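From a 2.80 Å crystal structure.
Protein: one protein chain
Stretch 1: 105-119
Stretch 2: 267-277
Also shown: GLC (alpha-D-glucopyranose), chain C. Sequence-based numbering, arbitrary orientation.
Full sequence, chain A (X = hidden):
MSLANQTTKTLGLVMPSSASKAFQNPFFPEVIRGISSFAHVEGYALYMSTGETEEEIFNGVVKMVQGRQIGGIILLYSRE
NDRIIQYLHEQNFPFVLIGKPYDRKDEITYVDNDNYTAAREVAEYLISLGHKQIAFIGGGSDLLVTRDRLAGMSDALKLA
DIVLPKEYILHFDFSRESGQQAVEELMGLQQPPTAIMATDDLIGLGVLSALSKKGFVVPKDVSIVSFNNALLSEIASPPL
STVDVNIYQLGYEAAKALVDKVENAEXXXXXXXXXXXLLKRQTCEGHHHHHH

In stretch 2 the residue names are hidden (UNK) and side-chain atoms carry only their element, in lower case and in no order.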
ATOM      1  N   LYS A 105      -3.638  -2.121  12.221  1.00 73.51           N
ATOM      2  CA  LYS A 105      -3.840  -1.387  10.965  1.00 72.72           C
ATOM      3  C   LYS A 105      -5.304  -0.976  10.800  1.00 71.32           C
ATOM      4  O   LYS A 105      -5.594   0.135  10.368  1.00 71.22           O
ATOM      5  CB  LYS A 105      -3.393  -2.216   9.748  1.00 73.14           C
ATOM      6  CG  LYS A 105      -2.035  -1.842   9.151  1.00 84.52           C
ATOM      7  CD  LYS A 105      -0.856  -2.483   9.889  1.00 73.57           C
ATOM      8  CE  LYS A 105      -0.884  -4.015   9.850  1.00 84.93           C
ATOM      9  NZ  LYS A 105      -1.166  -4.601   8.496  1.00 74.10           N
ATOM     10  N   ASP A 106      -6.209  -1.887  11.156  1.00 70.34           N
ATOM     11  CA  ASP A 106      -7.650  -1.636  11.136  1.00 69.12           C
ATOM     12  C   ASP A 106      -8.101  -0.477  12.029  1.00 67.01           C
ATOM     13  O   ASP A 106      -9.018   0.248  11.652  1.00 67.55           O
ATOM     14  CB  ASP A 106      -8.463  -2.915  11.431  1.00 69.99           C
ATOM     15  CG  ASP A 106      -7.955  -3.700  12.657  1.00 86.89           C
ATOM     16  OD1 ASP A 106      -8.662  -4.638  13.097  1.00 70.60           O
ATOM     17  OD2 ASP A 106      -6.857  -3.408  13.182  1.00 70.84           O
ATOM     18  N   GLU A 107      -7.455  -0.283  13.180  1.00 64.38           N
ATOM     19  CA  GLU A 107      -7.889   0.736  14.157  1.00 62.20           C
ATOM     20  C   GLU A 107      -7.272   2.135  13.980  1.00 59.43           C
ATOM     21  O   GLU A 107      -7.901   3.144  14.317  1.00 59.09           O
ATOM     22  CB  GLU A 107      -7.653   0.243  15.592  1.00 62.94           C
ATOM     23  CG  GLU A 107      -8.748  -0.661  16.140  1.00 85.96           C
ATOM     24  CD  GLU A 107      -8.251  -1.602  17.237  1.00 64.70           C
ATOM     25  OE1 GLU A 107      -8.559  -1.336  18.423  1.00 86.36           O
ATOM     26  OE2 GLU A 107      -7.555  -2.602  16.917  1.00 86.00           O
ATOM     27  N   ILE A 108      -6.043   2.186  13.466  1.00 56.96           N
ATOM     28  CA  ILE A 108      -5.281   3.432  13.367  1.00 54.43           C
ATOM     29  C   ILE A 108      -5.303   4.005  11.954  1.00 52.19           C
ATOM     30  O   ILE A 108      -5.109   3.258  10.984  1.00 51.72           O
ATOM     31  CB  ILE A 108      -3.824   3.184  13.777  1.00 54.45           C
ATOM     32  CG1 ILE A 108      -3.765   2.614  15.193  1.00 50.57           C
ATOM     33  CG2 ILE A 108      -2.974   4.467  13.661  1.00 50.47           C
ATOM     34  CD1 ILE A 108      -2.517   1.758  15.462  1.00 54.45           C
ATOM     35  N   THR A 109      -5.406   5.312  11.821  1.00 50.40           N
ATOM     36  CA  THR A 109      -5.325   5.934  10.511  1.00 49.29           C
ATOM     37  C   THR A 109      -3.943   6.456  10.246  1.00 48.21           C
ATOM     38  O   THR A 109      -3.421   7.187  11.008  1.00 48.20           O
ATOM     39  CB  THR A 109      -6.209   7.106  10.437  1.00 49.22           C
ATOM     40  OG1 THR A 109      -7.459   6.751  10.992  1.00 60.33           O
ATOM     41  CG2 THR A 109      -6.413   7.470   9.050  1.00 58.74           C
ATOM     42  N   TYR A 110      -3.348   6.059   9.151  1.00 47.09           N
ATOM     43  CA  TYR A 110      -1.999   6.412   8.896  1.00 46.39           C
ATOM     44  C   TYR A 110      -1.704   6.754   7.470  1.00 44.70           C
ATOM     45  O   TYR A 110      -2.426   6.394   6.625  1.00 43.01           O
ATOM     46  CB  TYR A 110      -1.103   5.327   9.426  1.00 46.58           C
ATOM     47  CG  TYR A 110      -1.078   4.094   8.628  1.00 55.37           C
ATOM     48  CD1 TYR A 110      -0.284   3.996   7.543  1.00 46.77           C
ATOM     49  CD2 TYR A 110      -1.811   3.009   8.984  1.00 47.22           C
ATOM     50  CE1 TYR A 110      -0.238   2.890   6.830  1.00 55.55           C
ATOM     51  CE2 TYR A 110      -1.774   1.890   8.264  1.00 56.06           C
ATOM     52  CZ  TYR A 110      -0.985   1.834   7.183  1.00 47.70           C
ATOM     53  OH  TYR A 110      -0.930   0.701   6.439  1.00 56.57           O
ATOM     54  N   VAL A 111      -0.645   7.509   7.244  1.00 44.25           N
ATOM     55  CA  VAL A 111      -0.170   7.900   5.936  1.00 43.66           C
ATOM     56  C   VAL A 111       1.215   7.344   5.725  1.00 44.78           C
ATOM     57  O   VAL A 111       1.985   7.352   6.609  1.00 45.67           O
ATOM     58  CB  VAL A 111      -0.099   9.364   5.830  1.00 42.85           C
ATOM     59  CG1 VAL A 111       0.220   9.728   4.498  1.00 32.03           C
ATOM     60  CG2 VAL A 111      -1.358   9.923   6.162  1.00 32.62           C
ATOM     61  N   ASP A 112       1.498   6.758   4.588  1.00 44.99           N
ATOM     62  CA  ASP A 112       2.772   6.119   4.402  1.00 45.51           C
ATOM     63  C   ASP A 112       3.108   5.995   2.970  1.00 44.75           C
ATOM     64  O   ASP A 112       2.319   6.283   2.174  1.00 45.73           O
ATOM     65  CB  ASP A 112       2.742   4.763   5.040  1.00 47.05           C
ATOM     66  CG  ASP A 112       4.078   4.207   5.279  1.00 57.78           C
ATOM     67  OD1 ASP A 112       5.035   4.944   5.263  1.00 47.45           O
ATOM     68  OD2 ASP A 112       4.176   3.021   5.494  1.00 48.65           O
ATOM     69  N   ASN A 113       4.327   5.647   2.647  1.00 43.73           N
ATOM     70  CA  ASN A 113       4.656   5.219   1.319  1.00 43.61           C
ATOM     71  C   ASN A 113       4.709   3.725   1.315  1.00 43.52           C
ATOM     72  O   ASN A 113       4.845   3.145   2.322  1.00 43.66           O
ATOM     73  CB  ASN A 113       6.019   5.663   0.908  1.00 43.50           C
ATOM     74  CG  ASN A 113       6.293   7.037   1.220  1.00 39.28           C
ATOM     75  OD1 ASN A 113       6.884   7.329   2.204  1.00 42.90           O
ATOM     76  ND2 ASN A 113       5.959   7.895   0.339  1.00 43.45           N
ATOM     77  N   ASP A 114       4.613   3.085   0.178  1.00 43.29           N
ATOM     78  CA  ASP A 114       4.733   1.636   0.168  1.00 44.25           C
ATOM     79  C   ASP A 114       6.205   1.279   0.217  1.00 45.36           C
ATOM     80  O   ASP A 114       6.805   0.865  -0.797  1.00 46.31           O
ATOM     81  CB  ASP A 114       4.078   1.036  -1.067  1.00 44.90           C
ATOM     82  CG  ASP A 114       4.094  -0.474  -1.059  1.00 45.23           C
ATOM     83  OD1 ASP A 114       3.596  -1.061  -2.026  1.00 45.05           O
ATOM     84  OD2 ASP A 114       4.618  -1.078  -0.097  1.00 46.02           O
ATOM     85  N   ASN A 115       6.785   1.471   1.398  1.00 45.02           N
ATOM     86  CA  ASN A 115       8.191   1.283   1.640  1.00 44.67           C
ATOM     87  C   ASN A 115       8.686  -0.116   1.310  1.00 44.54           C
ATOM     88  O   ASN A 115       9.804  -0.283   0.830  1.00 43.77           O
ATOM     89  CB  ASN A 115       8.472   1.604   3.086  1.00 45.62           C
ATOM     90  CG  ASN A 115       8.589   3.071   3.317  1.00 60.49           C
ATOM     91  OD1 ASN A 115       9.260   3.761   2.548  1.00 47.60           O
ATOM     92  ND2 ASN A 115       7.929   3.578   4.360  1.00 46.60           N
ATOM     93  N   TYR A 116       7.847  -1.120   1.552  1.00 44.97           N
ATOM     94  CA  TYR A 116       8.210  -2.480   1.206  1.00 44.89           C
ATOM     95  C   TYR A 116       8.516  -2.557  -0.272  1.00 46.07           C
ATOM     96  O   TYR A 116       9.590  -3.024  -0.661  1.00 47.26           O
ATOM     97  CB  TYR A 116       7.117  -3.471   1.571  1.00 44.26           C
ATOM     98  CG  TYR A 116       7.467  -4.876   1.181  1.00 45.80           C
ATOM     99  CD1 TYR A 116       8.191  -5.697   2.034  1.00 44.24           C
ATOM    100  CD2 TYR A 116       7.100  -5.378  -0.066  1.00 44.22           C
ATOM    101  CE1 TYR A 116       8.513  -6.996   1.648  1.00 46.31           C
ATOM    102  CE2 TYR A 116       7.419  -6.643  -0.450  1.00 45.85           C
ATOM    103  CZ  TYR A 116       8.121  -7.443   0.405  1.00 43.86           C
ATOM    104  OH  TYR A 116       8.429  -8.702  -0.009  1.00 46.94           O
ATOM    105  N   THR A 117       7.592  -2.077  -1.093  1.00 45.84           N
ATOM    106  CA  THR A 117       7.788  -2.109  -2.526  1.00 46.29           C
ATOM    107  C   THR A 117       8.866  -1.148  -3.032  1.00 46.92           C
ATOM    108  O   THR A 117       9.571  -1.465  -4.001  1.00 46.77           O
ATOM    109  CB  THR A 117       6.472  -1.880  -3.256  1.00 46.33           C
ATOM    110  OG1 THR A 117       5.496  -2.778  -2.708  1.00 39.25           O
ATOM    111  CG2 THR A 117       6.631  -2.156  -4.745  1.00 37.42           C
ATOM    112  N   ALA A 118       9.010   0.017  -2.396  1.00 47.00           N
ATOM    113  CA  ALA A 118      10.046   0.933  -2.860  1.00 46.40           C
ATOM    114  C   ALA A 118      11.389   0.210  -2.752  1.00 47.81           C
ATOM    115  O   ALA A 118      12.126   0.162  -3.735  1.00 49.21           O
ATOM    116  CB  ALA A 118      10.031   2.230  -2.108  1.00 44.61           C
ATOM    117  N   ALA A 119      11.658  -0.415  -1.596  1.00 47.45           N
ATOM    118  CA  ALA A 119      12.924  -1.120  -1.320  1.00 46.77           C
ATOM    119  C   ALA A 119      13.096  -2.350  -2.199  1.00 47.55           C
ATOM    120  O   ALA A 119      14.189  -2.623  -2.678  1.00 48.73           O
ATOM    121  CB  ALA A 119      13.039  -1.495   0.155  1.00 45.88           C
ATOM    122  N   UNK A 267     -15.537   8.057  12.920  1.00 79.91           N
ATOM    123  CA  UNK A 267     -14.625   7.849  11.845  1.00 79.72           C
ATOM    124  C   UNK A 267     -14.253   6.457  11.545  1.00 79.03           C
ATOM    125  O   UNK A 267     -14.364   5.580  12.370  1.00 79.46           O
ATOM    126  o   UNK A 267     -13.845  10.070  11.472  1.00 80.12           O
ATOM    127  c   UNK A 267     -13.440   8.795  11.934  1.00 79.80           C
ATOM    128  N   UNK A 268     -13.812   6.270  10.331  1.00 77.44           N
ATOM    129  CA  UNK A 268     -13.318   5.000   9.933  1.00 75.62           C
ATOM    130  C   UNK A 268     -11.850   5.166   9.699  1.00 73.30           C
ATOM    131  O   UNK A 268     -11.403   6.180   9.211  1.00 73.54           O
ATOM    132  c   UNK A 268     -14.462   3.191   8.827  1.00 79.71           C
ATOM    133  o   UNK A 268     -15.008   5.478   8.337  1.00 79.85           O
ATOM    134  c   UNK A 268     -13.945   4.573   8.661  1.00 75.94           C
ATOM    135  N   UNK A 269     -11.109   4.154  10.084  1.00 70.48           N
ATOM    136  CA  UNK A 269      -9.693   4.129   9.912  1.00 67.79           C
ATOM    137  C   UNK A 269      -9.282   3.541   8.594  1.00 64.64           C
ATOM    138  O   UNK A 269      -9.589   2.437   8.277  1.00 64.27           O
ATOM    139  c   UNK A 269      -9.097   3.369  11.004  1.00 68.18           C
ATOM    140  N   UNK A 270      -8.550   4.331   7.846  1.00 62.23           N
ATOM    141  CA  UNK A 270      -7.998   3.987   6.548  1.00 59.72           C
ATOM    142  C   UNK A 270      -6.495   4.199   6.575  1.00 56.75           C
ATOM    143  O   UNK A 270      -5.959   4.784   7.508  1.00 56.94           O
ATOM    144  n   UNK A 270      -9.885   9.625   5.314  1.00 62.45           N
ATOM    145  c   UNK A 270     -10.194   8.177   5.587  1.00 57.95           C
ATOM    146  c   UNK A 270      -9.212   7.252   4.875  1.00 61.14           C
ATOM    147  c   UNK A 270      -8.525   6.369   5.872  1.00 57.39           C
ATOM    148  c   UNK A 270      -8.595   4.902   5.481  1.00 60.21           C
ATOM    149  N   UNK A 271      -5.838   3.748   5.518  1.00 53.77           N
ATOM    150  CA  UNK A 271      -4.441   3.998   5.274  1.00 50.98           C
ATOM    151  C   UNK A 271      -4.301   4.756   3.953  1.00 48.93           C
ATOM    152  O   UNK A 271      -4.993   4.450   3.000  1.00 50.12           O
ATOM    153  s   UNK A 271      -2.290   2.548   4.209  1.00 58.92           S
ATOM    154  c   UNK A 271      -3.746   2.646   5.220  1.00 50.93           C
ATOM    155  N   UNK A 272      -3.413   5.733   3.881  1.00 46.77           N
ATOM    156  CA  UNK A 272      -3.218   6.525   2.655  1.00 45.60           C
ATOM    157  C   UNK A 272      -1.807   6.345   2.110  1.00 45.04           C
ATOM    158  O   UNK A 272      -0.839   6.650   2.791  1.00 45.40           O
ATOM    159  c   UNK A 272      -4.941   8.170   3.447  1.00 48.06           C
ATOM    160  c   UNK A 272      -3.514   8.030   2.899  1.00 45.57           C
ATOM    161  c   UNK A 272      -5.502   9.590   3.574  1.00 47.27           C
ATOM    162  c   UNK A 272      -3.351   8.818   1.632  1.00 46.85           C
ATOM    163  N   UNK A 273      -1.678   5.844   0.886  1.00 44.28           N
ATOM    164  CA  UNK A 273      -0.353   5.546   0.344  1.00 43.64           C
ATOM    165  C   UNK A 273       0.063   6.586  -0.690  1.00 43.82           C
ATOM    166  O   UNK A 273      -0.572   6.700  -1.752  1.00 45.42           O
ATOM    167  c   UNK A 273      -0.636   3.067   0.793  1.00 41.85           C
ATOM    168  c   UNK A 273      -0.280   4.122  -0.255  1.00 43.13           C
ATOM    169  c   UNK A 273       1.104   3.836  -0.839  1.00 42.22           C
ATOM    170  c   UNK A 273       0.149   3.141   2.092  1.00 43.33           C
ATOM    171  N   UNK A 274       1.120   7.331  -0.379  1.00 42.11           N
ATOM    172  CA  UNK A 274       1.623   8.396  -1.243  1.00 41.85           C
ATOM    173  C   UNK A 274       2.690   7.796  -2.160  1.00 42.08           C
ATOM    174  O   UNK A 274       3.563   7.059  -1.694  1.00 43.20           O
ATOM    175  c   UNK A 274       1.170  10.632  -0.034  1.00 52.56           C
ATOM    176  c   UNK A 274       2.213   9.561  -0.369  1.00 42.42           C
ATOM    177  c   UNK A 274       0.064  10.194   0.881  1.00 42.61           C
ATOM    178  c   UNK A 274       3.361  10.262  -1.057  1.00 52.68           C
ATOM    179  N   UNK A 275       2.655   8.109  -3.463  1.00 41.10           N
ATOM    180  CA  UNK A 275       3.625   7.520  -4.374  1.00 40.75           C
ATOM    181  C   UNK A 275       5.054   7.940  -4.107  1.00 42.10           C
ATOM    182  O   UNK A 275       5.328   9.079  -3.690  1.00 42.19           O
ATOM    183  c   UNK A 275       1.793   9.064  -4.161  1.00 41.24           C
ATOM    184  c   UNK A 275       3.222   8.071  -5.732  1.00 40.15           C
ATOM    185  c   UNK A 275       1.829   8.549  -5.568  1.00 42.67           C
ATOM    186  N   UNK A 276       5.953   7.004  -4.380  1.00 42.96           N
ATOM    187  CA  UNK A 276       7.383   7.228  -4.351  1.00 43.59           C
ATOM    188  C   UNK A 276       7.924   7.140  -5.777  1.00 44.37           C
ATOM    189  O   UNK A 276       7.228   6.675  -6.663  1.00 44.26           O
ATOM    190  c   UNK A 276       6.971   2.816  -4.393  1.00 43.41           C
ATOM    191  c   UNK A 276       7.905   4.779  -4.037  1.00 44.02           C
ATOM    192  n   UNK A 276       6.809   3.979  -3.787  1.00 43.62           N
ATOM    193  c   UNK A 276       8.034   6.164  -3.484  1.00 43.66           C
ATOM    194  n   UNK A 276       8.129   2.834  -5.030  1.00 44.12           N
ATOM    195  c   UNK A 276       8.733   4.053  -4.829  1.00 43.24           C
ATOM    196  N   UNK A 277       9.156   7.593  -5.994  1.00 45.56           N
ATOM    197  CA  UNK A 277       9.802   7.536  -7.303  1.00 46.44           C
ATOM    198  C   UNK A 277      11.298   7.327  -7.127  1.00 45.43           C
ATOM    199  O   UNK A 277      11.965   8.089  -6.438  1.00 45.61           O
ATOM    200  c   UNK A 277       9.390   8.685  -9.500  1.00 67.57           C
ATOM    201  c   UNK A 277       9.595   8.847  -8.034  1.00 48.76           C
ATOM    202  c   UNK A 277       9.532   9.850 -11.726  1.00 67.57           C
ATOM    203  c   UNK A 277       9.874   9.918 -10.233  1.00 53.36           C
ATOM    204  n   UNK A 277       8.312  10.683 -11.893  1.00 55.73           N
TER
HETATM  205  C1  GLC C   2       8.826   9.115   8.006  0.80 64.38           C
HETATM  206  C2  GLC C   2       8.003   8.531   9.135  0.80 67.12           C
HETATM  207  C3  GLC C   2       7.868   7.045   8.853  0.80 63.80           C
HETATM  208  C4  GLC C   2       7.196   6.810   7.487  0.80 66.70           C
HETATM  209  C5  GLC C   2       7.921   7.571   6.400  0.80 63.54           C
HETATM  210  C6  GLC C   2       7.133   7.455   5.118  0.80 66.30           C
HETATM  211  O2  GLC C   2       8.691   8.738  10.347  0.80 64.29           O
HETATM  212  O3  GLC C   2       7.205   6.476   9.960  0.80 67.39           O
HETATM  213  O4  GLC C   2       7.341   5.493   7.060  0.80 62.79           O
HETATM  214  O5  GLC C   2       8.139   8.927   6.774  0.80 67.28           O
HETATM  215  O6  GLC C   2       7.892   6.631   4.273  0.80 63.06           O
HETATM  216  O   HOH W   1       4.419   4.412  -2.176  1.00 46.67           O

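Position 267 has one carbon followed by one oxygen. It has no contact with stretch 1. A short hydroxymethyl group makes it S267.

Position 268 has a carbon carrying one oxygen and one carbon. Its CA-to-CB bond points away from stretch 1. This fork is T268.

Position 269 has a single carbon, CB, pointing toward stretch 1. CB lies 3.2 Å from D106 O, 3.5 Å from E107 O and 3.8 Å from T109 OG1. This is A269.

Position 270 has four carbons in a row ending in nitrogen. CA-to-CB points away, but the chain passes the methyl of T109. This is K270; its CG is 4.0 Å from T109 CG2. Its backbone O accepts a weak hydrogen bond from Y110 N at 3.3 Å.

Position 271 has one carbon, then a sulfur. CB sits over a face of the Y110 ring, 3.8 Å from the centroid. A sulfur directly after a single carbon makes it C271. Its SG is 3.2 Å from Y110 OH and oblique to the ring.

Position 272 has four carbons, forked at the first, one arm two carbons long. CB is 4.3 Å from V111 CG2, on the same face of the sheet. This is I272.

Position 273 has the same four-carbon fork, on the face shared with Y110, D112 and C271. It is I273. Its CD1 is 4.2 Å from D112 CB, and its CG2 is 3.7 Å from D114 N.

Position 274 repeats the fork and packs against V111. It is I274, with CD1 3.7 Å from V111 CG1. Its backbone O accepts from N113 ND2 at 3.3 Å.

Position 275 has three carbons closing a ring onto the backbone N. That is P275; its CA-to-CB bond points away.

Position 276 has one carbon, then a five-membered ring of three carbons and two nitrogens. A118 CB lies over one face, 3.6 Å from the centroid. This is H276. A water links its ND1 (2.9 Å) to D114 N (2.7 Å) and I274 O (2.8 Å).

Position 277 has four carbons in a row ending in nitrogen. It has no contact with stretch 1. It is K277.

The contact is built on two parallel strands. I272 N donates to Y110 O at 3.0 Å, D112 N to I272 O at 2.9 Å, and I274 N to D112 O at 3.0 Å. Beyond the strands, H276 packs against the helix containing A118. D112 OD1 accepts from GLC O4 at 3.0 Å, and N113 OD1 accepts from GLC O6 at a very short 2.4 Å, so D112 and N113, next to each other in stretch 1, contact both stretch 2 and the glucose.

Stretch 2 267-277: STAKCIIIPHK
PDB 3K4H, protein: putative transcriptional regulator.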